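Local coordinates for protein 2,3-bisphosphoglycerate-independent phosphoglycerate mutase (Pyrococcus horikoshii, PDB 2ZKT) that probably interconverts 2-phosphoglycerate and 3-phosphoglycerate in glycolysis, as a metal-binding, 2,3-bisphosphoglycerate-independent mutase of the alkaline phosphatase superfamily, at residues I67-D71 and M236-Q241; F98-F102 and G160-G164; E201-K205 and A220-L224; V266-E270 and A282-K286. One frame throughout, in Å; residues are numbered along the deposited sequence.

Contact 1 (I67-D71 and M236-Q241); sequences IFGYD and MKFTEQ
The carbonyl of Phe-68 meets the ring of Phe-238 where helix 60-67 ends in a Schellman motif and the short helix 238-242 begins, an example of a helix C-terminus and a helix N-terminus packed against each other. Phe-68 O lies at the rim of the ring and in its plane, 3.1 Å from Phe-238 CE1. With CG of Phe-238 anti to the backbone N (chi1 -166°), the ring is carried toward this oxygen, while Phe-264 meets both phenyl rings and draws them into one aromatic cluster.

Gly-69 then turns the chain with a positive phi. A water donates to Gly-69 O at 3.3 Å and, weakly, to Gln-241 OE1 at 3.5 Å, a loose solvent bridge between the segments.

Tyr-70 makes the direct polar link. Its OH donates to Met-236 O at 3.1 Å, arriving in the carbonyl plane on a lone pair with a C=O...donor angle of 143°. Phe-238 N is equally near the hydroxyl but badly angled for bonding. Beside the ring, the extended side chain of Gln-241 runs antiparallel to the tyrosine, its NE2 3.6 Å from Tyr-70 CE1 and the amide turned 57° from the ring plane.

The peptide that carries the accepting carbonyl is gripped on its other side too: its N-H, that of the N-cap residue Lys-237, donates to Glu-240 OE2 (N to OE2 3.1 Å) in the first turn of the helix, meeting the oxygen from above the carboxylate plane.

Contact 2 (F98-F102 and G160-G164); sequences FRVNF and GYKVG
Phe-98 and Gly-164 form one end of an antiparallel beta pairing, in which strands 96-103 and 161-166 lie next to each other in a four-stranded sheet. Backbone bonds set the register. Phe-98 N donates to Gly-164 O at 2.7 Å, and Gly-164 N returns a bond to Phe-98 O, a regular hydrogen-bonded pair. Val-100 N reaches Lys-162 O at 2.7 Å from above the carbonyl plane. At the far end Phe-102 N bonds Gly-160 O at 2.8 Å, almost straight at the hydrogen (174°).

Apolar packing occupies the face bearing Phe-98, Val-100 and Lys-162, which helix 131-142 helps to cover. The Lys-162 chain runs alongside Val-100, with CE 3.4 Å from Val-100 CG1, and crosses Phe-102 at about a right angle, CD resting 3.6 Å from Phe-102 CZ. A bend at chi3 (68°) leaves the buried Lys-162 NZ near the Phe-102 ring, with no polar partner in the model.

Amide-to-ring contact marks the other face, where Asn-101 and Tyr-161 point the same way. Their planes stand 80° apart, and Asn-101 ND2 meets the edge of the ring, 3.1 Å from Tyr-161 CE1.

Contact 3 (E201-K205 and A220-L224); sequences EVLEK and ANYLL
The carbonyl oxygens of Leu-203 and Ala-220, one from each segment, both accept a hydrogen bond from the same amide nitrogen, Asn-209 ND2, and are thereby tied together. The tie lies where the last turn of helix 186-203 packs on the start of strand 222-229, an outer strand of the four-stranded antiparallel sheet, at a classic beta bulge in which Asn-221 and Tyr-222 both face Ala-103.

Leu-203 supplies most of the van der Waals contact, against backbone carbonyls as well as Leu-223. With CG anti to the carbonyl carbon (chi1 -82°), the branch reaches the strand and its two methyls part. CD2 presses on Ala-220 O at 3.5 Å, whereas CD1 lies 3.7 Å from Asn-221 O and continues to Leu-223, meeting its CG at 3.9 Å.

Toward the surface, Glu-204 and Asn-221 cross obliquely, their carboxylate and amide planes 29° apart. They touch through aliphatic carbon, Glu-204 CG to Asn-221 CB at 3.7 Å. The amide is held elsewhere: OD1 of Asn-221 accepts from Leu-105 N, which ties the bulge to the chain beyond strand 96-103. Glu-204 OE2 stays 3.7 Å from Asn-221 ND2, with no hydrogen bond between them.

Contact 4 (V266-E270 and A282-K286); sequences VYTPE and AKAKK
Pro-269 on Ala-282, Lys-283 and Lys-286 is the centre of an apolar contact near the surface, between the end of an outer strand and the helix that follows it. Strand 265-267, a loop, helix 280-291 and strand 296-301 make up a beta-alpha-beta crossover: the two strands are parallel and strand 246-249 lies between them in the large mixed sheet.

No hydrogen bond crosses the contact, and its fit depends on shape. The proline ring lies against the helix, with CG 3.9 Å from Ala-282 O and 4.1 Å from Lys-283 CA, while its CB lies 4.1 Å from Lys-286 CB. Ala-282 O is meanwhile the acceptor of the helical bond from Lys-286 N. The methyl CB of the same residue, Ala-282, rests 3.6 Å from Glu-270 O.

Lys-286 uses its aliphatic chain. A turn at chi2 (58°) sends it across Tyr-267 at about a right angle, so that CE comes 3.9 Å from Tyr-267 CD2. The phenol end of that ring is held separately, by a hydrogen bond between Tyr-267 OH and Tyr-294 OH.

Underneath, Val-249 of strand 246-249 touches Pro-269, Lys-283 and Lys-286 together, and Ala-284 packs on helix 313-331; the helix thus lies between the end of the outer strand, the inner strand and the next long helix.

The contacts fall into two groups, one with each sheet region. Contacts 2 and 3, with centres 12 Å apart, share the four-stranded sheet and touch directly: Asn-101 O and Leu-224 N, 2.8 Å apart, form a probable hydrogen bond, and Leu-223 packs on Phe-102. Contact 4 is built on the large mixed sheet and contact 1 lies beside it; their nearest atoms are about 8 Å apart. Between the groups, contacts 1 and 2 stay about 17 Å apart at their nearest atoms. None of the contacts supplies a zinc ligand: the side chains of Phe-68 and Arg-99 are about 11 Å, and that of Lys-283 about 12 Å, from a bound zinc. Helix 60-67, which runs into contact 1, begins at the zinc ligand Ser-60.

Contact 1 (I67-D71 and M236-Q241)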
# COMPACT_ATOMS: atom_id res chain seq x y z
N ILE B 67 11.56 -22.81 6.45
CA ILE B 67 10.14 -22.48 6.46
C ILE B 67 9.27 -23.75 6.55
O ILE B 67 8.22 -23.73 7.19
CB ILE B 67 9.74 -21.69 5.19
CG1 ILE B 67 10.45 -20.32 5.19
CG2 ILE B 67 8.24 -21.53 5.10
CD1 ILE B 67 10.07 -19.38 6.33
N PHE B 68 9.71 -24.84 5.91
CA PHE B 68 8.93 -26.09 5.94
C PHE B 68 9.06 -26.84 7.27
O PHE B 68 8.40 -27.87 7.46
CB PHE B 68 9.31 -27.02 4.77
CG PHE B 68 8.87 -26.51 3.42
CD1 PHE B 68 7.56 -26.09 3.22
CD2 PHE B 68 9.78 -26.42 2.37
CE1 PHE B 68 7.15 -25.59 1.96
CE2 PHE B 68 9.40 -25.93 1.12
CZ PHE B 68 8.08 -25.51 0.91
N GLY B 69 9.91 -26.33 8.17
CA GLY B 69 10.08 -26.94 9.48
C GLY B 69 11.38 -27.69 9.75
O GLY B 69 11.51 -28.38 10.77
N TYR B 70 12.36 -27.57 8.85
CA TYR B 70 13.62 -28.29 9.03
C TYR B 70 14.76 -27.36 9.44
O TYR B 70 14.68 -26.13 9.26
CB TYR B 70 14.01 -29.00 7.72
CG TYR B 70 12.98 -30.02 7.25
CD1 TYR B 70 12.91 -31.30 7.83
CD2 TYR B 70 12.04 -29.68 6.28
CE1 TYR B 70 11.93 -32.21 7.45
CE2 TYR B 70 11.05 -30.59 5.89
CZ TYR B 70 11.00 -31.85 6.48
OH TYR B 70 10.02 -32.74 6.08
N ASP B 71 15.81 -27.95 9.99
CA ASP B 71 17.00 -27.20 10.39
C ASP B 71 17.91 -27.20 9.15
O ASP B 71 18.46 -28.24 8.77
CB ASP B 71 17.70 -27.88 11.58
CG ASP B 71 18.99 -27.18 11.98
OD1 ASP B 71 19.99 -27.27 11.23
OD2 ASP B 71 19.00 -26.53 13.05
N MET B 236 12.30 -37.53 8.01
CA MET B 236 11.15 -38.03 7.26
C MET B 236 10.50 -36.88 6.50
O MET B 236 10.79 -35.71 6.74
CB MET B 236 10.14 -38.67 8.22
CG MET B 236 9.66 -37.75 9.34
SD MET B 236 8.61 -38.63 10.52
CE MET B 236 9.85 -39.26 11.65
N LYS B 237 9.61 -37.22 5.57
CA LYS B 237 8.93 -36.20 4.77
C LYS B 237 7.88 -35.43 5.60
O LYS B 237 7.44 -35.89 6.66
CB LYS B 237 8.29 -36.86 3.54
CG LYS B 237 9.14 -37.99 2.94
CD LYS B 237 8.92 -38.17 1.44
CE LYS B 237 9.67 -37.11 0.63
NZ LYS B 237 9.49 -37.27 -0.85
N PHE B 238 7.51 -34.25 5.09
CA PHE B 238 6.53 -33.37 5.73
C PHE B 238 5.22 -34.13 5.99
O PHE B 238 4.72 -34.18 7.12
CB PHE B 238 6.27 -32.17 4.81
CG PHE B 238 5.54 -31.03 5.48
CD1 PHE B 238 6.25 -30.03 6.16
CD2 PHE B 238 4.15 -30.92 5.40
CE1 PHE B 238 5.60 -28.95 6.75
CE2 PHE B 238 3.48 -29.85 5.99
CZ PHE B 238 4.21 -28.85 6.66
N THR B 239 4.68 -34.73 4.92
CA THR B 239 3.43 -35.49 4.97
C THR B 239 3.39 -36.52 6.09
O THR B 239 2.40 -36.59 6.83
CB THR B 239 3.18 -36.24 3.63
OG1 THR B 239 4.39 -36.91 3.23
CG2 THR B 239 2.75 -35.25 2.52
N GLU B 240 4.45 -37.32 6.23
CA GLU B 240 4.45 -38.33 7.28
C GLU B 240 4.74 -37.73 8.65
O GLU B 240 4.15 -38.13 9.66
CB GLU B 240 5.46 -39.45 6.97
CG GLU B 240 6.91 -39.02 6.83
CD GLU B 240 7.84 -40.20 6.53
OE1 GLU B 240 7.85 -41.16 7.34
OE2 GLU B 240 8.55 -40.16 5.50
N GLN B 241 5.64 -36.75 8.68
CA GLN B 241 6.01 -36.10 9.94
C GLN B 241 4.77 -35.56 10.67
O GLN B 241 4.57 -35.82 11.86
CB GLN B 241 7.00 -34.96 9.65
CG GLN B 241 7.51 -34.23 10.87
CD GLN B 241 8.51 -33.14 10.51
OE1 GLN B 241 8.94 -32.36 11.37
NE2 GLN B 241 8.88 -33.07 9.23
O HOH W 1 12.32 -31.49 11.39

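Contact 2 (F98-F102 and G160-G164)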
# COMPACT_ATOMS: atom_id res chain seq x y z
N PHE B 98 23.51 -30.44 -10.46
CA PHE B 98 24.18 -29.14 -10.49
C PHE B 98 23.37 -28.11 -11.27
O PHE B 98 22.57 -28.46 -12.14
CB PHE B 98 25.54 -29.25 -11.20
CG PHE B 98 26.43 -30.34 -10.68
CD1 PHE B 98 26.23 -31.67 -11.07
CD2 PHE B 98 27.51 -30.03 -9.83
CE1 PHE B 98 27.10 -32.68 -10.62
CE2 PHE B 98 28.38 -31.03 -9.39
CZ PHE B 98 28.17 -32.36 -9.78
N ARG B 99 23.59 -26.83 -10.96
CA ARG B 99 22.94 -25.74 -11.69
C ARG B 99 24.01 -25.38 -12.75
O ARG B 99 25.21 -25.29 -12.44
CB ARG B 99 22.64 -24.55 -10.77
CG ARG B 99 23.85 -23.97 -10.06
CD ARG B 99 23.42 -23.06 -8.90
NE ARG B 99 22.70 -21.86 -9.36
CZ ARG B 99 23.27 -20.83 -9.97
NH1 ARG B 99 24.59 -20.83 -10.19
NH2 ARG B 99 22.54 -19.79 -10.35
N VAL B 100 23.58 -25.22 -14.00
CA VAL B 100 24.51 -24.92 -15.08
C VAL B 100 24.21 -23.62 -15.85
O VAL B 100 23.05 -23.35 -16.21
CB VAL B 100 24.54 -26.07 -16.12
CG1 VAL B 100 25.65 -25.82 -17.14
CG2 VAL B 100 24.71 -27.43 -15.42
N ASN B 101 25.26 -22.84 -16.12
CA ASN B 101 25.12 -21.60 -16.88
C ASN B 101 25.92 -21.75 -18.17
O ASN B 101 27.10 -22.15 -18.13
CB ASN B 101 25.68 -20.40 -16.10
CG ASN B 101 24.91 -20.11 -14.82
OD1 ASN B 101 25.04 -20.84 -13.82
ND2 ASN B 101 24.11 -19.05 -14.84
N PHE B 102 25.29 -21.45 -19.31
CA PHE B 102 26.01 -21.50 -20.59
C PHE B 102 26.87 -20.24 -20.57
O PHE B 102 26.38 -19.15 -20.22
CB PHE B 102 25.04 -21.45 -21.78
CG PHE B 102 24.29 -22.73 -22.01
CD1 PHE B 102 24.97 -23.88 -22.40
CD2 PHE B 102 22.91 -22.78 -21.82
CE1 PHE B 102 24.28 -25.08 -22.60
CE2 PHE B 102 22.22 -23.98 -22.01
CZ PHE B 102 22.91 -25.13 -22.41
N GLY B 160 19.84 -18.51 -19.91
CA GLY B 160 21.11 -19.19 -20.19
C GLY B 160 21.44 -20.29 -19.15
O GLY B 160 22.55 -20.81 -19.10
N TYR B 161 20.46 -20.65 -18.32
CA TYR B 161 20.66 -21.67 -17.29
C TYR B 161 20.42 -23.09 -17.82
O TYR B 161 20.08 -23.28 -18.99
CB TYR B 161 19.73 -21.38 -16.10
CG TYR B 161 19.85 -19.97 -15.54
CD1 TYR B 161 21.03 -19.54 -14.92
CD2 TYR B 161 18.79 -19.06 -15.63
CE1 TYR B 161 21.14 -18.25 -14.39
CE2 TYR B 161 18.89 -17.77 -15.11
CZ TYR B 161 20.07 -17.37 -14.49
OH TYR B 161 20.18 -16.09 -13.97
N LYS B 162 20.59 -24.08 -16.94
CA LYS B 162 20.41 -25.50 -17.28
C LYS B 162 20.68 -26.36 -16.03
O LYS B 162 21.16 -25.84 -15.01
CB LYS B 162 21.39 -25.88 -18.40
CG LYS B 162 21.31 -27.34 -18.84
CD LYS B 162 22.36 -27.67 -19.91
CE LYS B 162 23.78 -27.63 -19.35
NZ LYS B 162 24.78 -28.05 -20.38
N VAL B 163 20.39 -27.66 -16.11
CA VAL B 163 20.61 -28.60 -15.00
C VAL B 163 21.38 -29.87 -15.41
O VAL B 163 21.02 -30.54 -16.38
CB VAL B 163 19.27 -29.05 -14.36
CG1 VAL B 163 19.55 -30.02 -13.22
CG2 VAL B 163 18.49 -27.84 -13.85
N GLY B 164 22.44 -30.19 -14.65
CA GLY B 164 23.26 -31.37 -14.91
C GLY B 164 23.10 -32.41 -13.79
O GLY B 164 23.28 -32.10 -12.61

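Contact 3 (E201-K205 and A220-L224)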
# COMPACT_ATOMS: atom_id res chain seq x y z
N GLU B 201 33.00 -29.28 -27.31
CA GLU B 201 33.04 -29.77 -28.68
C GLU B 201 31.65 -29.78 -29.31
O GLU B 201 31.44 -29.31 -30.43
CB GLU B 201 33.62 -31.19 -28.67
CG GLU B 201 35.11 -31.21 -28.32
CD GLU B 201 35.63 -32.63 -28.41
OE1 GLU B 201 35.02 -33.44 -29.10
OE2 GLU B 201 36.65 -32.93 -27.78
N VAL B 202 30.71 -30.40 -28.57
CA VAL B 202 29.32 -30.41 -29.02
C VAL B 202 28.78 -28.99 -29.24
O VAL B 202 28.17 -28.67 -30.26
CB VAL B 202 28.48 -31.13 -27.97
CG1 VAL B 202 27.05 -31.32 -28.48
CG2 VAL B 202 29.08 -32.50 -27.68
N LEU B 203 28.98 -28.13 -28.22
CA LEU B 203 28.60 -26.72 -28.12
C LEU B 203 29.20 -25.87 -29.25
O LEU B 203 28.50 -25.16 -29.97
CB LEU B 203 29.05 -26.19 -26.75
CG LEU B 203 28.06 -26.54 -25.64
CD1 LEU B 203 28.52 -26.04 -24.27
CD2 LEU B 203 26.67 -25.94 -25.88
N GLU B 204 30.54 -25.93 -29.37
CA GLU B 204 31.21 -25.08 -30.36
C GLU B 204 30.76 -25.39 -31.80
O GLU B 204 31.30 -24.87 -32.77
CB GLU B 204 32.72 -25.34 -30.24
CG GLU B 204 33.44 -24.27 -29.42
CD GLU B 204 34.89 -24.68 -29.26
OE1 GLU B 204 35.18 -25.86 -29.40
OE2 GLU B 204 35.72 -23.81 -29.00
N LYS B 205 29.76 -26.29 -31.92
CA LYS B 205 29.40 -26.76 -33.26
C LYS B 205 27.93 -26.51 -33.63
O LYS B 205 27.55 -26.46 -34.80
CB LYS B 205 29.68 -28.26 -33.34
CG LYS B 205 30.51 -28.62 -34.58
CD LYS B 205 30.69 -30.13 -34.72
CE LYS B 205 31.44 -30.75 -33.52
NZ LYS B 205 31.41 -32.21 -33.63
N ALA B 220 27.62 -19.46 -26.89
CA ALA B 220 27.42 -20.27 -25.69
C ALA B 220 28.23 -21.55 -25.92
O ALA B 220 27.66 -22.58 -26.29
CB ALA B 220 25.93 -20.62 -25.52
N ASN B 221 29.55 -21.48 -25.73
CA ASN B 221 30.40 -22.64 -25.97
C ASN B 221 31.02 -23.23 -24.70
O ASN B 221 31.75 -24.23 -24.76
CB ASN B 221 31.52 -22.29 -26.97
CG ASN B 221 32.59 -21.39 -26.35
OD1 ASN B 221 32.29 -20.42 -25.65
ND2 ASN B 221 33.86 -21.71 -26.63
N TYR B 222 30.75 -22.61 -23.55
CA TYR B 222 31.30 -23.14 -22.31
C TYR B 222 30.22 -23.41 -21.27
O TYR B 222 29.13 -22.82 -21.29
CB TYR B 222 32.37 -22.21 -21.74
CG TYR B 222 33.36 -22.96 -20.86
CD1 TYR B 222 34.14 -23.99 -21.39
CD2 TYR B 222 33.50 -22.65 -19.51
CE1 TYR B 222 35.04 -24.70 -20.60
CE2 TYR B 222 34.40 -23.35 -18.70
CZ TYR B 222 35.17 -24.37 -19.25
OH TYR B 222 36.07 -25.07 -18.46
N LEU B 223 30.54 -24.31 -20.34
CA LEU B 223 29.60 -24.69 -19.29
C LEU B 223 30.09 -24.35 -17.88
O LEU B 223 31.12 -24.85 -17.45
CB LEU B 223 29.34 -26.20 -19.40
CG LEU B 223 28.32 -26.69 -20.44
CD1 LEU B 223 27.82 -28.09 -20.10
CD2 LEU B 223 27.16 -25.69 -20.50
N LEU B 224 29.36 -23.47 -17.18
CA LEU B 224 29.74 -23.14 -15.79
C LEU B 224 28.83 -23.99 -14.89
O LEU B 224 27.62 -23.80 -14.85
CB LEU B 224 29.56 -21.65 -15.49
CG LEU B 224 30.56 -20.71 -16.19
CD1 LEU B 224 30.40 -19.29 -15.63
CD2 LEU B 224 31.99 -21.21 -15.99

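Contact 4 (V266-E270 and A282-K286)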
# COMPACT_ATOMS: atom_id res chain seq x y z
N VAL B 266 3.33 -30.56 -5.81
CA VAL B 266 3.41 -29.23 -6.41
C VAL B 266 2.54 -28.99 -7.64
O VAL B 266 2.44 -29.82 -8.54
CB VAL B 266 4.89 -28.88 -6.73
CG1 VAL B 266 4.99 -27.52 -7.40
CG2 VAL B 266 5.70 -28.88 -5.43
N TYR B 267 1.91 -27.81 -7.66
CA TYR B 267 1.04 -27.39 -8.75
C TYR B 267 1.50 -26.03 -9.27
O TYR B 267 1.96 -25.19 -8.49
CB TYR B 267 -0.41 -27.24 -8.27
CG TYR B 267 -1.05 -28.54 -7.84
CD1 TYR B 267 -0.90 -29.02 -6.54
CD2 TYR B 267 -1.82 -29.29 -8.74
CE1 TYR B 267 -1.50 -30.21 -6.14
CE2 TYR B 267 -2.42 -30.50 -8.35
CZ TYR B 267 -2.26 -30.95 -7.04
OH TYR B 267 -2.85 -32.14 -6.64
N THR B 268 1.37 -25.84 -10.58
CA THR B 268 1.73 -24.59 -11.22
C THR B 268 0.56 -24.28 -12.15
O THR B 268 0.51 -24.74 -13.29
CB THR B 268 3.01 -24.73 -12.06
OG1 THR B 268 4.04 -25.37 -11.28
CG2 THR B 268 3.50 -23.35 -12.51
N PRO B 269 -0.42 -23.51 -11.66
CA PRO B 269 -1.60 -23.17 -12.47
C PRO B 269 -1.25 -22.35 -13.71
O PRO B 269 -0.16 -21.77 -13.81
CB PRO B 269 -2.48 -22.39 -11.48
CG PRO B 269 -1.47 -21.67 -10.65
CD PRO B 269 -0.45 -22.76 -10.38
N GLU B 270 -2.19 -22.32 -14.67
CA GLU B 270 -2.02 -21.58 -15.92
C GLU B 270 -1.77 -20.09 -15.63
O GLU B 270 -2.59 -19.44 -14.97
CB GLU B 270 -3.27 -21.73 -16.79
CG GLU B 270 -3.56 -23.15 -17.25
CD GLU B 270 -2.53 -23.68 -18.24
OE1 GLU B 270 -2.34 -23.03 -19.30
OE2 GLU B 270 -1.92 -24.74 -17.98
N ALA B 282 -4.60 -16.32 -10.26
CA ALA B 282 -4.68 -17.72 -10.66
C ALA B 282 -4.12 -18.63 -9.57
O ALA B 282 -4.59 -19.74 -9.35
CB ALA B 282 -3.89 -17.90 -11.95
N LYS B 283 -3.10 -18.14 -8.88
CA LYS B 283 -2.48 -18.89 -7.79
C LYS B 283 -3.46 -18.99 -6.62
O LYS B 283 -3.59 -20.05 -5.99
CB LYS B 283 -1.18 -18.21 -7.35
CG LYS B 283 -0.01 -18.47 -8.28
CD LYS B 283 1.22 -17.68 -7.85
CE LYS B 283 2.39 -18.02 -8.74
NZ LYS B 283 3.54 -17.09 -8.51
N ALA B 284 -4.15 -17.88 -6.36
CA ALA B 284 -5.12 -17.83 -5.27
C ALA B 284 -6.28 -18.75 -5.59
O ALA B 284 -6.73 -19.53 -4.74
CB ALA B 284 -5.62 -16.40 -5.09
N LYS B 285 -6.77 -18.67 -6.83
CA LYS B 285 -7.88 -19.49 -7.29
C LYS B 285 -7.53 -20.96 -7.01
O LYS B 285 -8.33 -21.70 -6.41
CB LYS B 285 -8.12 -19.25 -8.79
CG LYS B 285 -9.42 -19.83 -9.35
CD LYS B 285 -9.29 -21.32 -9.66
CE LYS B 285 -10.52 -21.85 -10.41
NZ LYS B 285 -11.77 -21.74 -9.60
N LYS B 286 -6.33 -21.37 -7.42
CA LYS B 286 -5.87 -22.74 -7.22
C LYS B 286 -5.69 -23.12 -5.73
O LYS B 286 -6.07 -24.23 -5.32
CB LYS B 286 -4.55 -22.99 -7.98
CG LYS B 286 -4.08 -24.44 -7.95
CD LYS B 286 -5.13 -25.37 -8.54
CE LYS B 286 -4.76 -26.83 -8.35
NZ LYS B 286 -5.85 -27.75 -8.82